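Long-range contacts in endo-beta-1,4-glucanase (Cryptopygus antarcticus, PDB 5H4U), which cuts internal beta-1,4-glucosidic bonds in cellulose derivatives, lichenan and cereal beta-glucan, releasing mainly short cello-oligosaccharides: residues A[27-31]-A[146-152]; A[140-144]-A[186-190]. One frame throughout, in Å; residues are numbered along the deposited sequence.

Interaction 1. Residues A[27-31]-A[146-152]; sequences YWDCC and VGIFNGC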
loop_
_atom_site.group_PDB
_atom_site.type_symbol
_atom_site.label_atom_id
_atom_site.label_comp_id
_atom_site.label_asym_id
_atom_site.label_seq_id
_atom_site.Cartn_x
_atom_site.Cartn_y
_atom_site.Cartn_z
ATOM N N TYR A 27 0.015 1.659 -6.902
ATOM C CA TYR A 27 -0.257 3.068 -6.676
ATOM C C TYR A 27 0.545 3.577 -5.501
ATOM O O TYR A 27 0.933 2.813 -4.624
ATOM C CB TYR A 27 -1.754 3.313 -6.431
ATOM C CG TYR A 27 -2.204 3.283 -4.986
ATOM C CD1 TYR A 27 -2.423 2.078 -4.330
ATOM C CD2 TYR A 27 -2.465 4.468 -4.290
ATOM C CE1 TYR A 27 -2.861 2.046 -3.007
ATOM C CE2 TYR A 27 -2.889 4.449 -2.969
ATOM C CZ TYR A 27 -3.088 3.236 -2.333
ATOM O OH TYR A 27 -3.510 3.225 -1.024
ATOM N N TRP A 28 0.808 4.879 -5.515
ATOM C CA TRP A 28 1.462 5.536 -4.392
ATOM C C TRP A 28 1.115 7.022 -4.501
ATOM O O TRP A 28 1.798 7.783 -5.186
ATOM C CB TRP A 28 2.957 5.328 -4.375
ATOM C CG TRP A 28 3.585 5.789 -3.119
ATOM C CD1 TRP A 28 3.913 7.075 -2.776
ATOM C CD2 TRP A 28 3.985 4.967 -2.029
ATOM N NE1 TRP A 28 4.493 7.101 -1.528
ATOM C CE2 TRP A 28 4.549 5.818 -1.047
ATOM C CE3 TRP A 28 3.922 3.593 -1.783
ATOM C CZ2 TRP A 28 5.038 5.335 0.161
ATOM C CZ3 TRP A 28 4.405 3.116 -0.584
ATOM C CH2 TRP A 28 4.964 3.984 0.373
ATOM N N ASP A 29 0.049 7.405 -3.826
ATOM C CA ASP A 29 -0.405 8.776 -3.823
ATOM C C ASP A 29 0.067 9.532 -2.590
ATOM O O ASP A 29 -0.283 10.698 -2.432
ATOM C CB ASP A 29 -1.934 8.820 -3.939
ATOM C CG ASP A 29 -2.640 8.181 -2.760
ATOM O OD1 ASP A 29 -1.962 7.764 -1.787
ATOM O OD2 ASP A 29 -3.888 8.059 -2.829
ATOM N N CYS A 30 0.826 8.890 -1.704
ATOM C CA CYS A 30 1.401 9.518 -0.527
ATOM C C CYS A 30 0.378 9.880 0.544
ATOM O O CYS A 30 0.765 10.468 1.565
ATOM C CB CYS A 30 2.176 10.797 -0.887
ATOM S SG CYS A 30 3.627 10.586 -1.940
ATOM N N CYS A 31 -0.909 9.576 0.359
ATOM C CA CYS A 31 -1.918 10.123 1.255
ATOM C C CYS A 31 -1.984 9.343 2.563
ATOM O O CYS A 31 -1.623 8.164 2.632
ATOM C CB CYS A 31 -3.293 10.067 0.626
ATOM S SG CYS A 31 -3.406 10.881 -0.923
ATOM N N VAL A 146 -0.177 7.836 -8.924
ATOM C CA VAL A 146 -0.951 8.395 -7.812
ATOM C C VAL A 146 -2.419 8.022 -7.903
ATOM O O VAL A 146 -3.087 7.830 -6.886
ATOM C CB VAL A 146 -0.769 9.921 -7.755
ATOM C CG1 VAL A 146 0.613 10.270 -7.268
ATOM C CG2 VAL A 146 -1.012 10.519 -9.120
ATOM N N GLY A 147 -2.981 7.945 -9.091
ATOM C CA GLY A 147 -4.369 7.559 -9.158
ATOM C C GLY A 147 -5.289 8.746 -8.936
ATOM O O GLY A 147 -4.943 9.895 -9.202
ATOM N N ILE A 148 -6.465 8.452 -8.383
ATOM C CA ILE A 148 -7.473 9.480 -8.130
ATOM C C ILE A 148 -6.895 10.618 -7.291
ATOM O O ILE A 148 -7.102 11.797 -7.598
ATOM C CB ILE A 148 -8.715 8.838 -7.479
ATOM C CG1 ILE A 148 -9.505 8.059 -8.530
ATOM C CG2 ILE A 148 -9.611 9.875 -6.808
ATOM C CD1 ILE A 148 -10.542 7.150 -7.943
ATOM N N PHE A 149 -6.142 10.292 -6.246
ATOM C CA PHE A 149 -5.582 11.281 -5.336
ATOM C C PHE A 149 -4.082 11.455 -5.572
ATOM O O PHE A 149 -3.445 10.674 -6.273
ATOM C CB PHE A 149 -5.844 10.891 -3.873
ATOM C CG PHE A 149 -7.291 10.582 -3.563
ATOM C CD1 PHE A 149 -8.172 11.591 -3.205
ATOM C CD2 PHE A 149 -7.759 9.284 -3.611
ATOM C CE1 PHE A 149 -9.500 11.296 -2.907
ATOM C CE2 PHE A 149 -9.075 8.995 -3.327
ATOM C CZ PHE A 149 -9.950 9.994 -2.981
ATOM N N ASN A 150 -3.526 12.519 -4.972
ATOM C CA ASN A 150 -2.096 12.824 -5.072
ATOM C C ASN A 150 -1.696 13.753 -3.924
ATOM O O ASN A 150 -1.878 14.964 -4.027
ATOM C CB ASN A 150 -1.749 13.460 -6.410
ATOM C CG ASN A 150 -0.253 13.850 -6.510
ATOM O OD1 ASN A 150 0.591 13.375 -5.741
ATOM N ND2 ASN A 150 0.067 14.705 -7.467
ATOM N N GLY A 151 -1.136 13.200 -2.860
ATOM C CA GLY A 151 -0.483 14.086 -1.924
ATOM C C GLY A 151 1.023 14.111 -2.068
ATOM O O GLY A 151 1.723 14.647 -1.198
ATOM N N CYS A 152 1.523 13.599 -3.197
ATOM C CA CYS A 152 2.960 13.483 -3.389
ATOM C C CYS A 152 3.586 14.801 -3.817
ATOM O O CYS A 152 4.775 15.031 -3.560
ATOM C CB CYS A 152 3.274 12.394 -4.418
ATOM S SG CYS A 152 2.943 10.693 -3.860
HETATM O O HOH W 1 -4.958 7.779 -5.281
#
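The carboxylate of Asp29 and the ring of Phe149 lie side by side, their planes 74° apart, with OD2 of Asp29 3.6 Å from CB of Phe149. One face of the Phe149 ring carries CG2 of Ile148 over its centre. The Trp28 ring meets SG of Cys152 at its edge, where CD1 comes within 3.9 Å of the sulfur. At the edge of the Tyr27 ring sit the Asp29 carboxyl carbon and, farther off, O of Val146. Asp29 is the inferred nucleophile of this family 45 glucanase, and Tyr27 also touches Asp138, the inferred proton donor. With chi1 at 64°, the Asp29 carboxylate folds back over its own chain. OD1 then accepts from N of Cys31 at 3.0 Å, an Asx turn in which the N-H comes from above the carboxylate plane. Water 1 accepts from N of Phe149, within hydrogen-bonding reach of OD2 and Val146 O. With an alanine here, the N-H of Cys31 and this water would probably lose their carboxylate partner. The backbones join where N of Gly151 donates to O of Asp29 at 2.7 Å. Beside this bond the Cys30-Cys152 disulfide ties the loop to the start of helix 152-156.

Interaction 2. Residues A[140-144]-A[186-190]; sequences MIPGG and GCNWR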
loop_
_atom_site.group_PDB
_atom_site.type_symbol
_atom_site.label_atom_id
_atom_site.label_comp_id
_atom_site.label_asym_id
_atom_site.label_seq_id
_atom_site.Cartn_x
_atom_site.Cartn_y
_atom_site.Cartn_z
ATOM N N MET A 140 0.722 -0.849 -2.676
ATOM C CA MET A 140 1.365 0.438 -2.446
ATOM C C MET A 140 2.822 0.345 -2.898
ATOM O O MET A 140 3.667 -0.234 -2.218
ATOM C CB MET A 140 1.225 0.825 -0.979
ATOM C CG MET A 140 -0.102 1.493 -0.698
ATOM S SD MET A 140 -0.515 1.793 1.043
ATOM C CE MET A 140 0.285 3.371 1.284
ATOM N N ILE A 141 3.123 0.919 -4.062
ATOM C CA ILE A 141 4.458 0.868 -4.646
ATOM C C ILE A 141 4.906 2.269 -5.049
ATOM O O ILE A 141 4.285 2.888 -5.913
ATOM C CB ILE A 141 4.496 -0.076 -5.854
ATOM C CG1 ILE A 141 3.839 -1.405 -5.464
ATOM C CG2 ILE A 141 5.919 -0.320 -6.258
ATOM C CD1 ILE A 141 3.472 -2.285 -6.607
ATOM N N PRO A 142 5.976 2.808 -4.465
ATOM C CA PRO A 142 6.440 4.146 -4.852
ATOM C C PRO A 142 6.786 4.204 -6.329
ATOM O O PRO A 142 7.566 3.397 -6.838
ATOM C CB PRO A 142 7.678 4.350 -3.977
ATOM C CG PRO A 142 7.497 3.433 -2.855
ATOM C CD PRO A 142 6.789 2.247 -3.385
ATOM N N GLY A 143 6.144 5.123 -7.034
ATOM C CA GLY A 143 6.377 5.267 -8.443
ATOM C C GLY A 143 5.361 4.578 -9.316
ATOM O O GLY A 143 5.455 4.695 -10.540
ATOM N N GLY A 144 4.437 3.804 -8.731
ATOM C CA GLY A 144 3.423 3.132 -9.514
ATOM C C GLY A 144 2.224 3.958 -9.922
ATOM O O GLY A 144 1.286 3.391 -10.488
ATOM N N GLY A 186 11.477 0.978 -2.530
ATOM C CA GLY A 186 10.192 0.455 -2.961
ATOM C C GLY A 186 10.048 0.523 -4.459
ATOM O O GLY A 186 9.708 -0.467 -5.114
ATOM N N CYS A 187 10.386 1.681 -5.022
ATOM C CA CYS A 187 10.410 1.851 -6.465
ATOM C C CYS A 187 11.148 0.694 -7.113
ATOM O O CYS A 187 10.586 -0.019 -7.951
ATOM C CB CYS A 187 11.072 3.187 -6.797
ATOM S SG CYS A 187 10.942 3.685 -8.467
ATOM N N ASN A 188 12.377 0.430 -6.656
ATOM C CA ASN A 188 13.194 -0.603 -7.291
ATOM C C ASN A 188 12.576 -1.986 -7.143
ATOM O O ASN A 188 12.642 -2.809 -8.069
ATOM C CB ASN A 188 14.619 -0.550 -6.741
ATOM C CG ASN A 188 15.453 0.529 -7.434
ATOM O OD1 ASN A 188 15.464 0.625 -8.668
ATOM N ND2 ASN A 188 16.067 1.400 -6.651
ATOM N N TRP A 189 11.967 -2.254 -5.989
ATOM C CA TRP A 189 11.274 -3.519 -5.777
ATOM C C TRP A 189 10.296 -3.824 -6.909
ATOM O O TRP A 189 10.144 -4.979 -7.318
ATOM C CB TRP A 189 10.568 -3.442 -4.436
ATOM C CG TRP A 189 9.820 -4.627 -3.976
ATOM C CD1 TRP A 189 10.257 -5.599 -3.130
ATOM C CD2 TRP A 189 8.444 -4.922 -4.264
ATOM N NE1 TRP A 189 9.244 -6.497 -2.899
ATOM C CE2 TRP A 189 8.123 -6.101 -3.582
ATOM C CE3 TRP A 189 7.465 -4.307 -5.049
ATOM C CZ2 TRP A 189 6.865 -6.681 -3.661
ATOM C CZ3 TRP A 189 6.227 -4.881 -5.127
ATOM C CH2 TRP A 189 5.933 -6.059 -4.443
ATOM N N ARG A 190 9.665 -2.792 -7.463
ATOM C CA ARG A 190 8.689 -3.013 -8.519
ATOM C C ARG A 190 9.326 -3.612 -9.779
ATOM O O ARG A 190 8.671 -4.371 -10.511
ATOM C CB ARG A 190 7.986 -1.697 -8.832
ATOM C CG ARG A 190 7.054 -1.751 -10.003
ATOM C CD ARG A 190 6.799 -0.372 -10.521
ATOM N NE ARG A 190 6.224 -0.416 -11.855
ATOM C CZ ARG A 190 5.957 0.655 -12.586
ATOM N NH1 ARG A 190 6.191 1.872 -12.120
ATOM N NH2 ARG A 190 5.463 0.497 -13.793
HETATM O O HOH W 2 8.126 2.510 -9.329
#
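A type II beta turn, Ile141 to Gly144, packs against helix 184-191 in the double-psi beta-barrel domain of this family 45 enzyme. N of Gly144 closes the turn on O of Ile141. Pro142 lays its ring against the helix backbone, with CD 3.8 Å from C of Gly186. O of Pro142 meets CA of Cys187 at 3.3 Å in a CA-H...O contact and accepts a bond from water 2 at 2.7 Å. Cys187 is itself disulfide-bonded to Cys176. Ile141 reaches the helix with two branches. CG2 touches CB of Arg190 at 3.6 Å, while CD1 comes to the edge of the Trp189 ring, 4.1 Å from CZ3. CG of Arg190 stands opposite the backbone N (chi1 174°), and the extended chain carries the guanidinium past Ile141 to the turn. There NH1 lies 3.3 Å from O of Gly143, at an angle too poor for a hydrogen bond. The guanidinium is bonded instead to Asn196 OD1 through NH2 and to Ile170 O through NH1. The turn follows strand 135-140, and Ile141 also touches Arg26 of strand 19-27. On the helix side, Trp189 rests on Met121 of strand 120-128.

The two contacts have centres about 13 Å apart and touch directly. O of Tyr27 lies 2.9 Å from N of Ile141, a probable hydrogen bond, and the Trp28 ring packs on Met140 and Pro142. The segments alternate along the chain: 27-31, 140-144, 146-152, then 186-190. Strands 19-27 and 135-140 run parallel as neighbours in the same sheet. Interaction 1 uses the end of the first and the loop after it; interaction 2 uses the turn that follows the second. Residue 145 alone separates 140-144 from 146-152. One continuous loop therefore meets helix 184-191 first and then the segment of the inferred nucleophile.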